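Local structure of pili retraction protein PilT (Thermus thermophilus, 5FL3) at residues I84-R96 with F101-P113. The protein probably binds and hydrolyses ATP to power the retraction of type IV pili, as a member of the GSP E family of secretion ATPases. Numbering follows the deposited sequence.
Sequences IPGVARFRCNLLR and FGLVMRVVSEVIP
Met105 lays its terminal methyl over one face of the Phe90 ring, CE lying 4.0 Å from the ring centroid, a CH-pi contact with the sulfur farther above the same face. The bend at its last torsion (chi3 55°) turns Met105 CE back so that it also meets Cys92 SG at 3.6 Å. Val107 runs alongside Phe90 and brings CG2 to CE1 of the ring. Farther along this face Leu94, its CG anti to the backbone N (chi1 -178°), places CD1 between Leu103 CD1 and the Phe101 ring. Helices 11-21 and 53-63 cover this apolar side: Val20 and Leu16 touch Phe90 and Met105, Ile59 and Leu63 touch Leu103. At the hairpin end the packing gives way to a more exposed pair, Arg96 running beside Phe101 with CE1 of the ring over the centre of its guanidinium, the two planes 47° apart; Arg96 NE hydrogen-bonds to the carbonyl of Arg75.

The face bearing Arg91, Asn93, Val104 and Arg106 is more polar. Arg106 passes its guanidinium across the aliphatic part of Arg91, CB to CD, while the two charged ends go to different partners: Arg91 NE pairs with Asp79 on strand 78-84, whereas Arg106 NH1 reaches Glu173 and the carbonyl of Ile172. Arg89 on its strand and Glu110 in the loop after strand 100-108, both exposed, form a long salt bridge, Arg89 NE to Glu110 OE2 3.5 Å, with guanidinium and carboxylate nearly perpendicular.

Paired backbone bonds join Arg91 with Arg106, Asn93 with Val104 and Leu95 with Gly102. Strands 88-97 and 100-108 thus form an antiparallel beta hairpin within the six-stranded sheet of the N-terminal domain, and the side chain of Arg106 lies about 8 Å from the ADP held by the P-loop ATPase domain, a two-domain architecture characteristic of PilT-like secretion ATPases.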
loop_
_atom_site.group_PDB
_atom_site.type_symbol
_atom_site.label_atom_id
_atom_site.label_comp_id
_atom_site.label_asym_id
_atom_site.label_seq_id
_atom_site.Cartn_x
_atom_site.Cartn_y
_atom_site.Cartn_z
ATOM N N ILE A 84 14.417 -18.916 -0.548
ATOM C CA ILE A 84 15.639 -19.275 -1.243
ATOM C C ILE A 84 16.742 -18.399 -0.661
ATOM O O ILE A 84 16.824 -17.201 -0.974
ATOM C CB ILE A 84 15.546 -19.076 -2.755
ATOM C CG1 ILE A 84 14.355 -19.835 -3.324
ATOM C CG2 ILE A 84 16.825 -19.549 -3.439
ATOM C CD1 ILE A 84 14.186 -19.601 -4.803
ATOM N N PRO A 85 17.574 -18.990 0.217
ATOM C CA PRO A 85 18.601 -18.264 0.977
ATOM C C PRO A 85 19.358 -17.243 0.135
ATOM O O PRO A 85 19.909 -17.572 -0.914
ATOM C CB PRO A 85 19.518 -19.384 1.458
ATOM C CG PRO A 85 18.561 -20.533 1.682
ATOM C CD PRO A 85 17.580 -20.434 0.530
ATOM N N GLY A 86 19.320 -15.992 0.577
ATOM C CA GLY A 86 20.040 -14.931 -0.093
ATOM C C GLY A 86 19.491 -14.584 -1.452
ATOM O O GLY A 86 20.187 -13.991 -2.269
ATOM N N VAL A 87 18.236 -14.942 -1.704
ATOM C CA VAL A 87 17.589 -14.599 -2.973
ATOM C C VAL A 87 16.252 -13.892 -2.731
ATOM O O VAL A 87 16.056 -12.747 -3.146
ATOM C CB VAL A 87 17.375 -15.853 -3.843
ATOM C CG1 VAL A 87 16.684 -15.492 -5.140
ATOM C CG2 VAL A 87 18.707 -16.534 -4.120
ATOM N N ALA A 88 15.343 -14.572 -2.044
ATOM C CA ALA A 88 14.048 -13.996 -1.740
ATOM C C ALA A 88 13.332 -14.794 -0.679
ATOM O O ALA A 88 13.653 -15.967 -0.430
ATOM C CB ALA A 88 13.194 -13.925 -2.981
ATOM N N ARG A 89 12.355 -14.135 -0.060
ATOM C CA ARG A 89 11.356 -14.780 0.783
ATOM C C ARG A 89 10.020 -14.714 0.078
ATOM O O ARG A 89 9.644 -13.651 -0.452
ATOM C CB ARG A 89 11.252 -14.111 2.151
ATOM C CG ARG A 89 12.557 -13.989 2.913
ATOM C CD ARG A 89 12.292 -14.028 4.403
ATOM N NE ARG A 89 13.470 -13.673 5.188
ATOM C CZ ARG A 89 13.509 -13.671 6.520
ATOM N NH1 ARG A 89 12.434 -14.024 7.230
ATOM N NH2 ARG A 89 14.629 -13.325 7.149
ATOM N N PHE A 90 9.315 -15.849 0.083
ATOM C CA PHE A 90 8.016 -16.007 -0.568
ATOM C C PHE A 90 6.950 -16.408 0.428
ATOM O O PHE A 90 7.203 -17.196 1.329
ATOM C CB PHE A 90 8.060 -17.080 -1.673
ATOM C CG PHE A 90 9.109 -16.849 -2.730
ATOM C CD1 PHE A 90 8.824 -16.080 -3.860
ATOM C CD2 PHE A 90 10.372 -17.419 -2.611
ATOM C CE1 PHE A 90 9.791 -15.868 -4.855
ATOM C CE2 PHE A 90 11.353 -17.208 -3.598
ATOM C CZ PHE A 90 11.057 -16.428 -4.719
ATOM N N ARG A 91 5.745 -15.877 0.261
ATOM C CA ARG A 91 4.574 -16.517 0.826
ATOM C C ARG A 91 3.876 -17.201 -0.345
ATOM O O ARG A 91 3.780 -16.638 -1.428
ATOM C CB ARG A 91 3.651 -15.521 1.537
ATOM C CG ARG A 91 4.113 -15.107 2.933
ATOM C CD ARG A 91 2.968 -15.175 3.950
ATOM N NE ARG A 91 2.621 -16.558 4.279
ATOM C CZ ARG A 91 3.012 -17.205 5.379
ATOM N NH1 ARG A 91 3.746 -16.587 6.293
ATOM N NH2 ARG A 91 2.651 -18.474 5.574
ATOM N N CYS A 92 3.418 -18.426 -0.133
ATOM C CA CYS A 92 2.925 -19.252 -1.225
ATOM C C CYS A 92 1.528 -19.766 -0.958
ATOM O O CYS A 92 1.218 -20.228 0.139
ATOM C CB CYS A 92 3.869 -20.438 -1.476
ATOM S SG CYS A 92 5.585 -19.939 -1.678
ATOM N N ASN A 93 0.692 -19.688 -1.981
ATOM C CA ASN A 93 -0.631 -20.236 -1.896
ATOM C C ASN A 93 -0.813 -21.356 -2.885
ATOM O O ASN A 93 -0.863 -21.147 -4.093
ATOM C CB ASN A 93 -1.672 -19.149 -2.104
ATOM C CG ASN A 93 -2.116 -18.548 -0.805
ATOM O OD1 ASN A 93 -3.022 -19.073 -0.140
ATOM N ND2 ASN A 93 -1.459 -17.458 -0.407
ATOM N N LEU A 94 -0.872 -22.564 -2.343
ATOM C CA LEU A 94 -1.119 -23.745 -3.129
ATOM C C LEU A 94 -2.627 -23.852 -3.228
ATOM O O LEU A 94 -3.315 -23.669 -2.233
ATOM C CB LEU A 94 -0.488 -24.975 -2.468
ATOM C CG LEU A 94 -0.547 -26.365 -3.105
ATOM C CD1 LEU A 94 -0.122 -26.322 -4.549
ATOM C CD2 LEU A 94 0.362 -27.309 -2.337
ATOM N N LEU A 95 -3.135 -24.113 -4.428
ATOM C CA LEU A 95 -4.567 -24.304 -4.623
ATOM C C LEU A 95 -4.809 -25.524 -5.494
ATOM O O LEU A 95 -3.863 -26.143 -5.982
ATOM C CB LEU A 95 -5.195 -23.063 -5.255
ATOM C CG LEU A 95 -4.516 -22.593 -6.544
ATOM C CD1 LEU A 95 -5.440 -22.819 -7.720
ATOM C CD2 LEU A 95 -4.076 -21.152 -6.482
ATOM N N ARG A 96 -6.083 -25.866 -5.658
ATOM C CA ARG A 96 -6.550 -26.888 -6.598
ATOM C C ARG A 96 -7.490 -26.240 -7.586
ATOM O O ARG A 96 -8.376 -25.494 -7.192
ATOM C CB ARG A 96 -7.269 -28.024 -5.875
ATOM C CG ARG A 96 -6.396 -28.737 -4.855
ATOM C CD ARG A 96 -7.218 -29.562 -3.869
ATOM N NE ARG A 96 -6.362 -30.342 -2.979
ATOM C CZ ARG A 96 -5.716 -31.445 -3.349
ATOM N NH1 ARG A 96 -5.835 -31.900 -4.598
ATOM N NH2 ARG A 96 -4.943 -32.091 -2.475
ATOM N N PHE A 101 -3.197 -29.017 -9.278
ATOM C CA PHE A 101 -2.594 -28.067 -8.340
ATOM C C PHE A 101 -2.261 -26.763 -9.041
ATOM O O PHE A 101 -1.958 -26.729 -10.246
ATOM C CB PHE A 101 -1.338 -28.633 -7.670
ATOM C CG PHE A 101 -1.632 -29.597 -6.554
ATOM C CD1 PHE A 101 -2.401 -29.209 -5.467
ATOM C CD2 PHE A 101 -1.156 -30.899 -6.592
ATOM C CE1 PHE A 101 -2.692 -30.101 -4.429
ATOM C CE2 PHE A 101 -1.436 -31.795 -5.552
ATOM C CZ PHE A 101 -2.201 -31.391 -4.472
ATOM N N GLY A 102 -2.360 -25.686 -8.275
ATOM C CA GLY A 102 -1.934 -24.373 -8.713
ATOM C C GLY A 102 -1.046 -23.770 -7.647
ATOM O O GLY A 102 -1.061 -24.191 -6.493
ATOM N N LEU A 103 -0.274 -22.763 -8.019
ATOM C CA LEU A 103 0.668 -22.181 -7.091
ATOM C C LEU A 103 0.798 -20.691 -7.347
ATOM O O LEU A 103 1.018 -20.254 -8.484
ATOM C CB LEU A 103 2.020 -22.872 -7.224
ATOM C CG LEU A 103 2.944 -22.967 -6.012
ATOM C CD1 LEU A 103 2.215 -23.617 -4.865
ATOM C CD2 LEU A 103 4.215 -23.747 -6.365
ATOM N N VAL A 104 0.622 -19.898 -6.300
ATOM C CA VAL A 104 0.833 -18.467 -6.421
ATOM C C VAL A 104 1.824 -18.049 -5.358
ATOM O O VAL A 104 1.578 -18.220 -4.169
ATOM C CB VAL A 104 -0.465 -17.649 -6.280
ATOM C CG1 VAL A 104 -0.136 -16.173 -6.360
ATOM C CG2 VAL A 104 -1.456 -18.025 -7.374
ATOM N N MET A 105 2.957 -17.523 -5.801
ATOM C CA MET A 105 4.027 -17.150 -4.902
ATOM C C MET A 105 4.189 -15.639 -4.883
ATOM O O MET A 105 4.307 -15.019 -5.949
ATOM C CB MET A 105 5.315 -17.820 -5.340
ATOM C CG MET A 105 5.108 -19.270 -5.670
ATOM S SD MET A 105 6.647 -20.090 -6.083
ATOM C CE MET A 105 7.639 -19.745 -4.630
ATOM N N ARG A 106 4.170 -15.043 -3.691
ATOM C CA ARG A 106 4.434 -13.603 -3.558
ATOM C C ARG A 106 5.823 -13.329 -2.970
ATOM O O ARG A 106 6.213 -13.926 -1.960
ATOM C CB ARG A 106 3.365 -12.941 -2.690
ATOM C CG ARG A 106 3.589 -11.456 -2.465
ATOM C CD ARG A 106 2.468 -10.880 -1.619
ATOM N NE ARG A 106 2.277 -11.684 -0.411
ATOM C CZ ARG A 106 2.971 -11.519 0.714
ATOM N NH1 ARG A 106 3.899 -10.566 0.788
ATOM N NH2 ARG A 106 2.739 -12.305 1.762
ATOM N N VAL A 107 6.582 -12.439 -3.594
ATOM C CA VAL A 107 7.885 -12.100 -3.032
ATOM C C VAL A 107 7.737 -11.111 -1.876
ATOM O O VAL A 107 7.128 -10.069 -2.042
ATOM C CB VAL A 107 8.829 -11.497 -4.084
ATOM C CG1 VAL A 107 10.227 -11.245 -3.474
ATOM C CG2 VAL A 107 8.908 -12.405 -5.311
ATOM N N VAL A 108 8.264 -11.459 -0.704
ATOM C CA VAL A 108 8.321 -10.542 0.440
ATOM C C VAL A 108 9.645 -9.806 0.334
ATOM O O VAL A 108 10.689 -10.407 0.565
ATOM C CB VAL A 108 8.244 -11.293 1.809
ATOM C CG1 VAL A 108 7.984 -10.331 2.956
ATOM C CG2 VAL A 108 7.183 -12.399 1.780
ATOM N N SER A 109 9.645 -8.534 -0.043
ATOM C CA SER A 109 10.939 -7.887 -0.246
ATOM C C SER A 109 11.516 -7.299 1.026
ATOM O O SER A 109 10.791 -6.869 1.928
ATOM C CB SER A 109 10.872 -6.782 -1.293
ATOM O OG SER A 109 12.199 -6.458 -1.737
ATOM N N GLU A 110 12.839 -7.290 1.079
ATOM C CA GLU A 110 13.551 -6.706 2.193
ATOM C C GLU A 110 14.298 -5.489 1.713
ATOM O O GLU A 110 15.097 -4.922 2.438
ATOM C CB GLU A 110 14.505 -7.713 2.797
ATOM C CG GLU A 110 13.933 -9.108 2.838
ATOM C CD GLU A 110 14.821 -10.041 3.624
ATOM O OE1 GLU A 110 15.327 -9.594 4.685
ATOM O OE2 GLU A 110 15.019 -11.200 3.173
ATOM N N VAL A 111 14.028 -5.094 0.477
ATOM C CA VAL A 111 14.705 -3.959 -0.127
ATOM C C VAL A 111 13.720 -2.812 -0.316
ATOM O O VAL A 111 12.777 -2.913 -1.099
ATOM C CB VAL A 111 15.349 -4.337 -1.477
ATOM C CG1 VAL A 111 15.807 -3.090 -2.208
ATOM C CG2 VAL A 111 16.509 -5.302 -1.255
ATOM N N ILE A 112 13.954 -1.726 0.411
ATOM C CA ILE A 112 13.021 -0.623 0.469
ATOM C C ILE A 112 13.445 0.524 -0.418
ATOM O O ILE A 112 14.494 1.122 -0.208
ATOM C CB ILE A 112 12.863 -0.091 1.894
ATOM C CG1 ILE A 112 12.186 -1.148 2.771
ATOM C CG2 ILE A 112 12.081 1.233 1.885
ATOM C CD1 ILE A 112 12.173 -0.788 4.241
ATOM N N PRO A 113 12.608 0.845 -1.407
ATOM C CA PRO A 113 12.902 1.920 -2.353
ATOM C C PRO A 113 13.008 3.264 -1.640
ATOM O O PRO A 113 12.353 3.458 -0.615
ATOM C CB PRO A 113 11.692 1.885 -3.298
ATOM C CG PRO A 113 11.087 0.518 -3.113
ATOM C CD PRO A 113 11.309 0.202 -1.682
#